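Local coordinates for ethylbenzene dehydrogenase alpha-subunit (Aromatoleum aromaticum, PDB 2IVF), which belongs to the molybdopterin oxidoreductase family and, as the alpha-subunit of its enzyme, carries a molybdenum atom, an iron/sulfur cluster and the ligands MGD and MD1, at residues V77-H82 with E107-T112; F94-Y97 with I102-R105; D172-S177 with D184-D189; P332-M337 with G364-A369; K341-E346 with A388-G393. All blocks are in the same frame, centred on the assembly; numbering follows the deposited sequence.

Interaction 1. Residues V77-H82 with E107-T112; sequences VNWGSH and EQAAQT. With SF4 (iron/sulfur cluster), chain K.
W79 reaches across to A109 with the far end of its indole: CZ3 lies 3.8 Å from the methyl CB, which sits at the ring edge and near its plane. The neighbouring CH2 comes to 3.5 Å from Q111 OE1. The amide plane is turned 58° from the ring, and the two side chains cross at about a right angle. Q111 OE1 is also hydrogen-bonded to K93 NZ, and W79 NE1 to the backbone O of K764. At the other end of 77-82, H82 carries the link to the iron/sulfur cluster. With CG anti to the carbonyl carbon (chi1 -40°), the ring turns toward the cluster. H82 CB lies 3.4 Å from FE3 and CG 3.1 Å, before ND1 binds the iron at 2.2 Å. CE1, next along, lies 3.6 Å from S4, while ND1 itself is 3.4 Å from that sulfur, which approaches near the ring plane. On the far side of the imidazole NE2 is hydrogen-bonded to the hydroxyl of Y656; together the iron bond and the Y656 bond fix the ring's rotation. S81 OG donates to C92 O. Histidine suits this place because one nitrogen can take the iron while the other is held by the protein; a neutral nitrogen ligand in place of a thiolate would probably alter the cluster's electronic properties.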
# COMPACT_ATOMS: atom_id res chain seq x y z
N VAL A 77 6.03 -18.63 17.42
CA VAL A 77 5.07 -17.81 16.71
C VAL A 77 4.27 -17.08 17.76
O VAL A 77 3.84 -17.69 18.75
CB VAL A 77 4.12 -18.63 15.80
CG1 VAL A 77 3.15 -17.70 15.13
CG2 VAL A 77 4.91 -19.47 14.78
N ASN A 78 4.11 -15.78 17.56
CA ASN A 78 3.28 -14.90 18.40
C ASN A 78 2.26 -14.17 17.54
O ASN A 78 2.39 -14.13 16.32
CB ASN A 78 4.17 -13.83 19.02
CG ASN A 78 5.22 -14.42 19.97
OD1 ASN A 78 6.31 -14.76 19.55
ND2 ASN A 78 4.90 -14.50 21.23
N TRP A 79 1.30 -13.51 18.19
CA TRP A 79 0.38 -12.67 17.49
C TRP A 79 1.01 -11.32 17.19
O TRP A 79 1.68 -10.72 18.01
CB TRP A 79 -0.88 -12.39 18.34
CG TRP A 79 -1.74 -13.54 18.60
CD1 TRP A 79 -2.20 -13.94 19.81
CD2 TRP A 79 -2.27 -14.45 17.65
NE1 TRP A 79 -3.03 -15.03 19.67
CE2 TRP A 79 -3.08 -15.36 18.35
CE3 TRP A 79 -2.16 -14.57 16.25
CZ2 TRP A 79 -3.75 -16.40 17.73
CZ3 TRP A 79 -2.84 -15.60 15.64
CH2 TRP A 79 -3.63 -16.48 16.36
N GLY A 80 0.77 -10.84 15.97
CA GLY A 80 1.14 -9.49 15.64
C GLY A 80 0.16 -8.82 14.70
O GLY A 80 -0.69 -9.45 14.09
N SER A 81 0.27 -7.51 14.67
CA SER A 81 -0.41 -6.66 13.73
C SER A 81 0.41 -5.36 13.66
O SER A 81 1.51 -5.28 14.25
CB SER A 81 -1.87 -6.38 14.13
OG SER A 81 -2.58 -5.91 13.01
N HIS A 82 -0.10 -4.37 12.93
CA HIS A 82 0.60 -3.11 12.66
C HIS A 82 -0.22 -1.92 13.17
O HIS A 82 -1.42 -1.91 13.00
CB HIS A 82 0.89 -3.09 11.15
CG HIS A 82 1.31 -4.43 10.62
ND1 HIS A 82 0.50 -5.23 9.84
CD2 HIS A 82 2.40 -5.18 10.91
CE1 HIS A 82 1.09 -6.40 9.63
NE2 HIS A 82 2.26 -6.38 10.25
N GLU A 107 2.66 -13.91 8.67
CA GLU A 107 1.63 -14.38 7.78
C GLU A 107 0.26 -14.25 8.44
O GLU A 107 0.11 -14.50 9.65
CB GLU A 107 1.91 -15.85 7.43
CG GLU A 107 0.87 -16.47 6.49
CD GLU A 107 1.28 -17.78 5.82
OE1 GLU A 107 2.44 -18.24 5.93
OE2 GLU A 107 0.38 -18.38 5.18
N GLN A 108 -0.75 -13.98 7.62
CA GLN A 108 -2.10 -13.76 8.14
C GLN A 108 -2.59 -15.01 8.82
O GLN A 108 -2.44 -16.10 8.29
CB GLN A 108 -3.10 -13.44 7.04
CG GLN A 108 -2.84 -12.15 6.30
CD GLN A 108 -2.08 -12.36 4.98
OE1 GLN A 108 -1.04 -13.07 4.92
NE2 GLN A 108 -2.60 -11.72 3.90
N ALA A 109 -3.23 -14.84 9.97
CA ALA A 109 -3.85 -15.97 10.63
C ALA A 109 -5.12 -16.39 9.90
O ALA A 109 -5.40 -17.56 9.84
CB ALA A 109 -4.12 -15.64 12.11
N ALA A 110 -5.86 -15.44 9.32
CA ALA A 110 -7.09 -15.73 8.56
C ALA A 110 -8.10 -16.49 9.46
O ALA A 110 -8.55 -17.61 9.16
CB ALA A 110 -6.72 -16.55 7.25
N GLN A 111 -8.43 -15.85 10.57
CA GLN A 111 -9.33 -16.39 11.58
C GLN A 111 -10.39 -15.33 11.93
O GLN A 111 -10.75 -15.16 13.09
CB GLN A 111 -8.53 -16.79 12.84
CG GLN A 111 -7.62 -17.99 12.59
CD GLN A 111 -6.84 -18.44 13.78
OE1 GLN A 111 -6.47 -17.67 14.63
NE2 GLN A 111 -6.61 -19.74 13.84
N THR A 112 -10.92 -14.66 10.91
CA THR A 112 -11.98 -13.65 11.11
C THR A 112 -13.22 -14.09 10.35
O THR A 112 -13.36 -13.84 9.16
CB THR A 112 -11.52 -12.28 10.68
OG1 THR A 112 -10.26 -12.01 11.29
CG2 THR A 112 -12.56 -11.21 11.05
FE1 SF4 K . -1.72 -3.88 6.14
FE2 SF4 K . -3.53 -5.00 7.82
FE3 SF4 K . -1.13 -4.32 8.76
FE4 SF4 K . -2.93 -2.37 8.06
S1 SF4 K . -3.12 -3.80 9.80
S2 SF4 K . -0.63 -2.47 7.54
S3 SF4 K . -3.96 -3.41 6.31
S4 SF4 K . -1.54 -5.95 7.18

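Interaction 2. Residues F94-Y97 with I102-R105; sequences FYVY and IVWR
Y97 and R105 form a hydrogen-bonded pair of an antiparallel hairpin, but the regular ladder is broken: W104 and R105 both face Y97, a classic beta bulge, and the short strand segments run at 124° to each other, their axes 5.7 Å apart at closest. Y97 N donates to R105 O over 2.8 Å. In return Y97 O accepts W104 N at 2.8 Å and, weakly, R105 N at 3.5 Å, so one carbonyl serves both residues of the bulge. The side chains of Y97 and R105 lie side by side and point the same way. The backbone O of R105 meets the Y97 ring at its edge and in plane. Farther out, R105 NH1 comes obliquely to 3.2 Å from Y97 CE1, with the guanidinium plane turned 46° from the ring. R105 reaches there because CG sits between its backbone N and carbonyl carbon (chi1 70°) and the chain bends at chi3. W104 sets its edge toward the face of Y97 in an offset edge-to-face pair, the centroids 6.0 Å apart, and its CE3 touches Y97 CB. V96 and V103 meet through their CG1 methyls at 3.8 Å; such branched residues pack well beside extended backbone. V103 also touches N134 and L137 of helix 134-137. Y97 OH bonds to the backbone O of P348 of the beta-subunit, and R105 NH2 forms a salt bridge with E107. The guanidinium, salt-bridged in this way, would probably polarise the ring beside it.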
# COMPACT_ATOMS: atom_id res chain seq x y z
N PHE A 94 -1.80 -11.36 12.46
CA PHE A 94 -0.73 -12.15 11.86
C PHE A 94 -0.08 -13.08 12.85
O PHE A 94 -0.01 -12.81 14.04
CB PHE A 94 0.38 -11.25 11.34
CG PHE A 94 0.07 -10.63 10.00
CD1 PHE A 94 -0.88 -9.68 9.89
CD2 PHE A 94 0.73 -11.04 8.85
CE1 PHE A 94 -1.16 -9.09 8.69
CE2 PHE A 94 0.45 -10.46 7.64
CZ PHE A 94 -0.51 -9.49 7.56
N TYR A 95 0.45 -14.15 12.29
CA TYR A 95 1.42 -14.99 12.96
C TYR A 95 2.72 -14.30 12.70
O TYR A 95 3.03 -13.97 11.56
CB TYR A 95 1.46 -16.34 12.34
CG TYR A 95 0.24 -17.15 12.53
CD1 TYR A 95 -0.27 -17.41 13.82
CD2 TYR A 95 -0.41 -17.72 11.44
CE1 TYR A 95 -1.40 -18.17 13.99
CE2 TYR A 95 -1.47 -18.52 11.62
CZ TYR A 95 -1.98 -18.73 12.89
OH TYR A 95 -3.11 -19.50 13.04
N VAL A 96 3.44 -14.03 13.77
CA VAL A 96 4.80 -13.48 13.72
C VAL A 96 5.77 -14.58 14.04
O VAL A 96 5.74 -15.17 15.16
CB VAL A 96 4.94 -12.29 14.69
CG1 VAL A 96 6.42 -11.69 14.66
CG2 VAL A 96 3.88 -11.23 14.31
N TYR A 97 6.61 -14.92 13.07
CA TYR A 97 7.50 -16.09 13.16
C TYR A 97 8.88 -15.65 13.56
O TYR A 97 9.50 -14.86 12.87
CB TYR A 97 7.63 -16.82 11.83
CG TYR A 97 6.36 -17.40 11.29
CD1 TYR A 97 5.43 -16.59 10.65
CD2 TYR A 97 6.14 -18.77 11.34
CE1 TYR A 97 4.30 -17.10 10.12
CE2 TYR A 97 4.97 -19.33 10.80
CZ TYR A 97 4.06 -18.48 10.19
OH TYR A 97 2.92 -18.97 9.66
N ILE A 102 14.98 -13.28 16.20
CA ILE A 102 14.70 -12.24 15.23
C ILE A 102 13.33 -12.53 14.60
O ILE A 102 12.96 -13.70 14.43
CB ILE A 102 15.86 -12.27 14.19
CG1 ILE A 102 17.16 -11.74 14.84
CG2 ILE A 102 15.60 -11.52 12.98
CD1 ILE A 102 17.01 -10.42 15.53
N VAL A 103 12.58 -11.49 14.24
CA VAL A 103 11.37 -11.70 13.41
C VAL A 103 11.78 -12.09 11.99
O VAL A 103 12.30 -11.28 11.22
CB VAL A 103 10.47 -10.47 13.35
CG1 VAL A 103 9.27 -10.72 12.40
CG2 VAL A 103 10.00 -10.06 14.78
N TRP A 104 11.54 -13.33 11.64
CA TRP A 104 11.86 -13.83 10.32
C TRP A 104 10.81 -13.41 9.29
O TRP A 104 11.14 -12.88 8.25
CB TRP A 104 11.96 -15.33 10.40
CG TRP A 104 11.96 -15.99 9.10
CD1 TRP A 104 12.67 -15.66 7.99
CD2 TRP A 104 11.21 -17.14 8.78
NE1 TRP A 104 12.35 -16.54 6.96
CE2 TRP A 104 11.48 -17.47 7.45
CE3 TRP A 104 10.29 -17.90 9.48
CZ2 TRP A 104 10.87 -18.53 6.82
CZ3 TRP A 104 9.73 -18.99 8.86
CH2 TRP A 104 10.01 -19.28 7.56
N ARG A 105 9.54 -13.66 9.60
CA ARG A 105 8.46 -13.30 8.68
C ARG A 105 7.16 -13.30 9.44
O ARG A 105 7.12 -13.66 10.63
CB ARG A 105 8.35 -14.32 7.55
CG ARG A 105 7.84 -15.64 8.01
CD ARG A 105 7.76 -16.61 6.89
NE ARG A 105 6.68 -16.33 5.96
CZ ARG A 105 5.44 -16.83 6.02
NH1 ARG A 105 5.06 -17.60 7.01
NH2 ARG A 105 4.56 -16.53 5.09

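Interaction 3. Residues D172-S177 with D184-D189; sequences DSIIDS and DGFILD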
# COMPACT_ATOMS: atom_id res chain seq x y z
N ASP A 172 14.91 20.14 30.17
CA ASP A 172 15.37 21.51 30.36
C ASP A 172 14.69 22.48 29.40
O ASP A 172 14.38 23.61 29.79
CB ASP A 172 16.87 21.59 30.19
CG ASP A 172 17.63 21.29 31.46
OD1 ASP A 172 17.09 21.42 32.59
OD2 ASP A 172 18.80 20.92 31.32
N SER A 173 14.49 22.08 28.15
CA SER A 173 13.85 23.00 27.19
C SER A 173 12.36 23.25 27.57
O SER A 173 11.84 24.37 27.45
CB SER A 173 13.98 22.49 25.77
OG SER A 173 13.04 21.45 25.56
N ILE A 174 11.70 22.19 28.06
CA ILE A 174 10.32 22.32 28.58
C ILE A 174 10.25 23.30 29.76
O ILE A 174 9.42 24.21 29.81
CB ILE A 174 9.75 20.92 28.97
CG1 ILE A 174 9.56 20.05 27.73
CG2 ILE A 174 8.44 21.05 29.72
CD1 ILE A 174 9.18 18.58 28.05
N ILE A 175 11.13 23.09 30.72
CA ILE A 175 11.27 23.97 31.85
C ILE A 175 11.57 25.39 31.42
O ILE A 175 10.90 26.32 31.86
CB ILE A 175 12.38 23.48 32.78
CG1 ILE A 175 11.97 22.13 33.40
CG2 ILE A 175 12.63 24.46 33.89
CD1 ILE A 175 13.04 21.44 34.17
N ASP A 176 12.54 25.57 30.54
CA ASP A 176 12.92 26.93 30.09
C ASP A 176 11.68 27.69 29.55
O ASP A 176 11.40 28.83 29.88
CB ASP A 176 13.95 26.83 28.96
CG ASP A 176 15.34 26.44 29.45
OD1 ASP A 176 15.63 26.52 30.64
OD2 ASP A 176 16.15 26.03 28.60
N SER A 177 10.90 27.00 28.72
CA SER A 177 9.76 27.66 28.06
C SER A 177 8.60 27.90 29.03
O SER A 177 7.96 28.96 29.01
CB SER A 177 9.33 26.85 26.87
OG SER A 177 8.16 27.42 26.30
N ASP A 184 1.87 27.42 27.19
CA ASP A 184 1.63 27.62 25.74
C ASP A 184 2.85 27.41 24.83
O ASP A 184 2.69 27.28 23.60
CB ASP A 184 0.99 29.01 25.49
CG ASP A 184 -0.54 28.96 25.34
OD1 ASP A 184 -1.13 27.86 25.52
OD2 ASP A 184 -1.14 30.02 24.99
N GLY A 185 4.04 27.31 25.41
CA GLY A 185 5.27 27.12 24.63
C GLY A 185 5.54 25.72 24.09
O GLY A 185 6.41 25.55 23.23
N PHE A 186 4.78 24.74 24.58
CA PHE A 186 4.94 23.33 24.23
C PHE A 186 3.83 22.93 23.29
O PHE A 186 2.66 23.17 23.58
CB PHE A 186 4.86 22.44 25.48
CG PHE A 186 5.03 20.96 25.18
CD1 PHE A 186 6.29 20.41 25.15
CD2 PHE A 186 3.93 20.13 25.02
CE1 PHE A 186 6.46 19.06 24.89
CE2 PHE A 186 4.09 18.77 24.73
CZ PHE A 186 5.34 18.24 24.67
N ILE A 187 4.20 22.30 22.17
CA ILE A 187 3.27 21.86 21.16
C ILE A 187 3.56 20.45 20.83
O ILE A 187 4.66 20.13 20.40
CB ILE A 187 3.36 22.74 19.86
CG1 ILE A 187 3.22 24.20 20.24
CG2 ILE A 187 2.25 22.36 18.81
CD1 ILE A 187 3.33 25.07 19.07
N LEU A 188 2.60 19.57 21.09
CA LEU A 188 2.63 18.24 20.56
C LEU A 188 1.74 18.33 19.34
O LEU A 188 0.51 18.34 19.43
CB LEU A 188 2.09 17.23 21.56
CG LEU A 188 1.92 15.80 21.07
CD1 LEU A 188 3.16 15.27 20.31
CD2 LEU A 188 1.57 14.90 22.29
N ASP A 189 2.35 18.42 18.18
CA ASP A 189 1.62 18.80 16.98
C ASP A 189 0.93 17.59 16.40
O ASP A 189 1.57 16.79 15.76
CB ASP A 189 2.62 19.36 15.99
CG ASP A 189 1.96 19.92 14.74
OD1 ASP A 189 0.71 19.84 14.62
OD2 ASP A 189 2.71 20.46 13.89
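The side chain of F186 stands with CG anti to its backbone nitrogen (chi1 -180°), which carries the phenyl toward the helix. There I174, whose CG1 lies anti to the carbonyl carbon and whose CD1 continues the chain extended (chi2 172°), comes to meet it. The two cross at a slant: I174 CG1 is 4.2 Å from F186 CD1, and I174 CD1 stays just as far from F186 CE1. A beta-branched isoleucine and a flat ring thus meet in loose apolar contact, the CA atoms of I174 and F186 being 7.0 Å apart. One turn on, the backbones come closer, with the CA atoms of S177 and G185 5.7 Å apart. S177 OG rests 3.4 Å from G185 CA. Glycine fits here because a CB would point straight at the serine, and serine, small and polar, needs little space. Its OG is not left wanting, since it accepts a hydrogen bond from Q181 NE2, one turn along the same helix. F186 also packs on V602 and M604 of the adjoining parallel strand, and I174 on helix 687-704. Helix 163-181 thus leads through a tight 3-10 turn into strand 186-188, an outermost strand of its mixed sheet, as in the layered alpha/beta construction of molybdopterin oxidoreductases.

Interaction 4. Residues P332-M337 with G364-A369; sequences PLLVRM and GSVRKA
V366 O takes the hydroxyl of S365 in a hydrogen bond of 2.8 Å from S365 OG, with the donor tilted 22° from the carbonyl plane; the serine, OG anti to its N, reaches forward to the carbonyl of the next residue. On the side chain of V366, CG2 lies nearest L334 CD1, where the two side chains cross at a slant. The modelled spacing of that pair is shorter than carbons can sit, and the valine torsion (chi1 96°) lies off a staggered position, so the exact placing is doubtful. The firmer touch is L333 CD2 on A369 CB, a tight 3.5 Å. The leucine branch meets a small methyl, whose size lets the chains come within 7.6 Å at the CA atoms of L333 and A369. Strand 365-369 pairs with 356-360 in a two-stranded antiparallel hairpin, and G364 and S365 together face D360 as a G1 beta bulge, where the positive phi of 74° favours the glycine. Strand 334-336 belongs instead to a three-stranded sheet with 395-400 and 385-389, and L333 and L334, at the start of this region, supply the apolar side chains that meet the hairpin. R367, by contrast, turns to the outside, its NH1 in a salt bridge with D360 and its guanidinium in a cation-pi contact with F378.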
# COMPACT_ATOMS: atom_id res chain seq x y z
N PRO A 332 -39.22 19.64 3.39
CA PRO A 332 -40.55 20.26 3.54
C PRO A 332 -40.65 21.46 4.49
O PRO A 332 -41.74 21.96 4.67
CB PRO A 332 -41.38 19.10 4.12
CG PRO A 332 -40.41 18.37 4.93
CD PRO A 332 -39.11 18.40 4.18
N LEU A 333 -39.56 21.92 5.10
CA LEU A 333 -39.68 23.03 6.04
C LEU A 333 -39.79 24.32 5.26
O LEU A 333 -39.17 24.47 4.20
CB LEU A 333 -38.52 23.10 7.02
CG LEU A 333 -38.42 21.94 8.02
CD1 LEU A 333 -37.20 22.09 8.91
CD2 LEU A 333 -39.69 21.82 8.91
N LEU A 334 -40.57 25.24 5.81
CA LEU A 334 -40.87 26.49 5.14
C LEU A 334 -39.83 27.57 5.41
O LEU A 334 -39.32 27.73 6.53
CB LEU A 334 -42.22 26.98 5.57
CG LEU A 334 -43.43 26.14 5.19
CD1 LEU A 334 -44.67 26.77 5.90
CD2 LEU A 334 -43.63 26.11 3.68
N VAL A 335 -39.54 28.30 4.34
CA VAL A 335 -38.56 29.33 4.31
C VAL A 335 -39.27 30.59 3.83
O VAL A 335 -40.16 30.53 2.98
CB VAL A 335 -37.38 28.95 3.37
CG1 VAL A 335 -36.36 30.06 3.34
CG2 VAL A 335 -36.73 27.69 3.85
N ARG A 336 -38.91 31.70 4.44
CA ARG A 336 -39.49 33.00 4.16
C ARG A 336 -38.87 33.52 2.88
O ARG A 336 -37.64 33.46 2.71
CB ARG A 336 -39.18 33.96 5.32
CG ARG A 336 -39.84 33.59 6.65
CD ARG A 336 -39.49 34.55 7.78
NE ARG A 336 -39.72 35.94 7.43
CZ ARG A 336 -39.71 36.95 8.30
NH1 ARG A 336 -39.50 36.75 9.59
NH2 ARG A 336 -39.90 38.18 7.87
N MET A 337 -39.70 34.01 1.97
CA MET A 337 -39.20 34.55 0.70
C MET A 337 -38.64 35.97 0.84
O MET A 337 -37.97 36.46 -0.07
CB MET A 337 -40.29 34.51 -0.37
CG MET A 337 -40.64 33.10 -0.82
SD MET A 337 -39.26 32.33 -1.64
CE MET A 337 -38.40 31.49 -0.30
N GLY A 364 -54.79 23.32 4.80
CA GLY A 364 -54.73 24.67 4.24
C GLY A 364 -53.96 25.63 5.11
O GLY A 364 -54.19 26.84 5.07
N SER A 365 -53.01 25.10 5.89
CA SER A 365 -52.30 25.91 6.87
C SER A 365 -50.88 25.43 7.14
O SER A 365 -50.55 24.28 6.93
CB SER A 365 -53.04 25.87 8.20
OG SER A 365 -52.41 26.74 9.13
N VAL A 366 -50.07 26.36 7.63
CA VAL A 366 -48.78 26.09 8.24
C VAL A 366 -49.08 25.26 9.49
O VAL A 366 -50.08 25.52 10.18
CB VAL A 366 -48.06 27.46 8.54
CG1 VAL A 366 -48.28 27.92 9.99
CG2 VAL A 366 -46.63 27.40 8.24
N ARG A 367 -48.26 24.23 9.74
CA ARG A 367 -48.31 23.40 10.95
C ARG A 367 -46.91 23.17 11.48
O ARG A 367 -45.99 22.89 10.71
CB ARG A 367 -48.92 22.02 10.68
CG ARG A 367 -50.34 22.05 10.14
CD ARG A 367 -50.95 20.65 10.05
NE ARG A 367 -51.43 20.16 11.34
CZ ARG A 367 -51.92 18.94 11.54
NH1 ARG A 367 -52.00 18.06 10.55
NH2 ARG A 367 -52.32 18.60 12.75
N LYS A 368 -46.76 23.26 12.80
CA LYS A 368 -45.47 23.13 13.45
C LYS A 368 -44.89 21.77 13.14
O LYS A 368 -45.58 20.76 13.23
CB LYS A 368 -45.60 23.32 14.96
CG LYS A 368 -45.76 24.78 15.34
CD LYS A 368 -45.85 24.99 16.84
CE LYS A 368 -46.31 26.40 17.15
NZ LYS A 368 -46.15 26.73 18.58
N ALA A 369 -43.64 21.79 12.69
CA ALA A 369 -42.84 20.58 12.53
C ALA A 369 -42.21 20.27 13.91
O ALA A 369 -41.59 21.14 14.55
CB ALA A 369 -41.76 20.79 11.48

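Interaction 5. Residues K341-E346 with A388-G393; sequences KFLSAE and ARLKNG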
# COMPACT_ATOMS: atom_id res chain seq x y z
N LYS A 341 -34.83 32.92 5.48
CA LYS A 341 -34.60 32.15 6.69
C LYS A 341 -35.81 31.29 6.99
O LYS A 341 -36.94 31.64 6.62
CB LYS A 341 -34.25 33.13 7.84
CG LYS A 341 -32.72 33.42 7.87
CD LYS A 341 -32.38 34.76 8.41
CE LYS A 341 -30.92 35.15 8.13
NZ LYS A 341 -29.91 34.10 8.46
N PHE A 342 -35.58 30.15 7.62
CA PHE A 342 -36.68 29.28 7.99
C PHE A 342 -37.76 30.09 8.73
O PHE A 342 -37.45 30.95 9.58
CB PHE A 342 -36.22 28.12 8.88
CG PHE A 342 -35.40 27.07 8.18
CD1 PHE A 342 -36.00 26.15 7.33
CD2 PHE A 342 -34.03 26.99 8.40
CE1 PHE A 342 -35.24 25.17 6.68
CE2 PHE A 342 -33.26 26.04 7.78
CZ PHE A 342 -33.87 25.10 6.91
N LEU A 343 -39.02 29.83 8.37
CA LEU A 343 -40.15 30.39 9.09
C LEU A 343 -40.14 29.82 10.50
O LEU A 343 -40.13 28.59 10.66
CB LEU A 343 -41.45 30.01 8.40
CG LEU A 343 -42.73 30.54 9.05
CD1 LEU A 343 -42.67 32.05 9.10
CD2 LEU A 343 -43.94 30.02 8.28
N SER A 344 -40.13 30.71 11.50
CA SER A 344 -40.08 30.30 12.90
C SER A 344 -41.34 30.70 13.64
O SER A 344 -42.10 31.58 13.21
CB SER A 344 -38.86 30.87 13.61
OG SER A 344 -39.09 32.19 14.09
N ALA A 345 -41.57 30.03 14.77
CA ALA A 345 -42.73 30.30 15.59
C ALA A 345 -42.60 31.69 16.18
O ALA A 345 -43.61 32.35 16.42
CB ALA A 345 -42.85 29.26 16.68
N GLU A 346 -41.36 32.14 16.40
CA GLU A 346 -41.09 33.52 16.82
C GLU A 346 -41.71 34.50 15.83
O GLU A 346 -42.38 35.43 16.21
CB GLU A 346 -39.57 33.79 16.94
CG GLU A 346 -39.29 35.06 17.74
CD GLU A 346 -37.83 35.50 17.81
OE1 GLU A 346 -36.93 34.83 17.30
OE2 GLU A 346 -37.57 36.57 18.41
N ALA A 388 -47.92 32.97 4.78
CA ALA A 388 -48.06 32.92 6.23
C ALA A 388 -48.23 34.35 6.76
O ALA A 388 -47.55 35.26 6.29
CB ALA A 388 -46.85 32.26 6.85
N ARG A 389 -49.14 34.54 7.71
CA ARG A 389 -49.25 35.80 8.44
C ARG A 389 -48.31 35.79 9.63
O ARG A 389 -48.39 34.91 10.48
CB ARG A 389 -50.68 36.04 8.96
CG ARG A 389 -51.54 36.81 8.02
CD ARG A 389 -53.02 36.84 8.44
NE ARG A 389 -53.88 37.11 7.29
CZ ARG A 389 -55.21 37.05 7.29
NH1 ARG A 389 -55.88 36.73 8.39
NH2 ARG A 389 -55.89 37.34 6.17
N LEU A 390 -47.45 36.79 9.72
CA LEU A 390 -46.55 36.90 10.84
C LEU A 390 -47.24 37.53 12.07
O LEU A 390 -48.40 37.96 12.00
CB LEU A 390 -45.30 37.69 10.42
CG LEU A 390 -44.57 37.08 9.22
CD1 LEU A 390 -43.25 37.78 8.97
CD2 LEU A 390 -44.31 35.58 9.43
N LYS A 391 -46.52 37.55 13.19
CA LYS A 391 -47.04 38.12 14.42
C LYS A 391 -47.24 39.64 14.27
O LYS A 391 -47.99 40.25 15.03
CB LYS A 391 -46.15 37.78 15.63
CG LYS A 391 -44.71 38.30 15.59
CD LYS A 391 -44.13 38.39 17.00
CE LYS A 391 -42.59 38.34 17.03
NZ LYS A 391 -41.90 38.62 15.74
N ASN A 392 -46.57 40.21 13.26
CA ASN A 392 -46.79 41.59 12.85
C ASN A 392 -48.15 41.85 12.18
O ASN A 392 -48.53 43.01 11.98
CB ASN A 392 -45.67 42.01 11.87
CG ASN A 392 -44.56 42.80 12.55
OD1 ASN A 392 -44.82 43.80 13.23
ND2 ASN A 392 -43.33 42.37 12.34
N GLY A 393 -48.86 40.79 11.79
CA GLY A 393 -50.05 40.90 10.94
C GLY A 393 -49.72 40.93 9.45
O GLY A 393 -50.61 40.85 8.62
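Residues 343-346 and 388-391 run almost side by side in the same sense, their end-to-end directions 16° apart, with CA atoms 8.8 Å from L343 to A388 and 7.9 Å from E346 to K391; no backbone hydrogen bond joins them. Side chains fill the gap. L343, with CG anti to its N (chi1 -180°), spreads its two methyls to different partners: CD2 lies 3.9 Å from A388 CB, and CD1 the same distance from L390 CD2. The forked leucine suits this bridging role, and A388 offers only a small methyl to it. L390 crosses L343 at a slant. At the exposed end the contact turns polar: the stem of K391, its CG between N and carbonyl carbon, passes the backbone O of E346, with CE 3.0 Å away. NZ, at 3.3 Å from that oxygen, makes no hydrogen bond because the angle is poor. E346 OE2 and K391 NZ stay 5.5 Å apart, so any mutual attraction is at most long-range. K391 stands in a type I turn from L390 to G393, closed by G393 N to L390 O, in which the backbone of G393 calls for glycine. S344 caps the helix that starts at 345, and its N is held by D347 OD2, consistent with a capping box. Strand 334-336 packs against it all, with L334 and R336 against L343 and R336 also against L390; strand 385-389 carries A388, and L390 packs on I396 of strand 395-400 and on D347 of helix 345-349.

How the interactions relate
Interactions 1 and 2 belong to one three-stranded sheet beside the iron/sulfur cluster and touch through backbone bonds from E107 and G80 to Y95 and F94. Interaction 2 is nested inside the loop closed by interaction 1 and is a buried hairpin; interaction 1 is partly buried and marked by a metal bond. Interactions 4 and 5 form a second pair, their segments alternating along the chain: L334 O meets L343 N, and both reach the sheet of strand 334-336. Centre to centre they lie about 58 and 63 Å from interaction 1; 4 is buried and apolar, whereas 5 is partly buried and ends on an exposed lysine. Interaction 3, buried and apolar, joins helix to strand elsewhere and touches none of them.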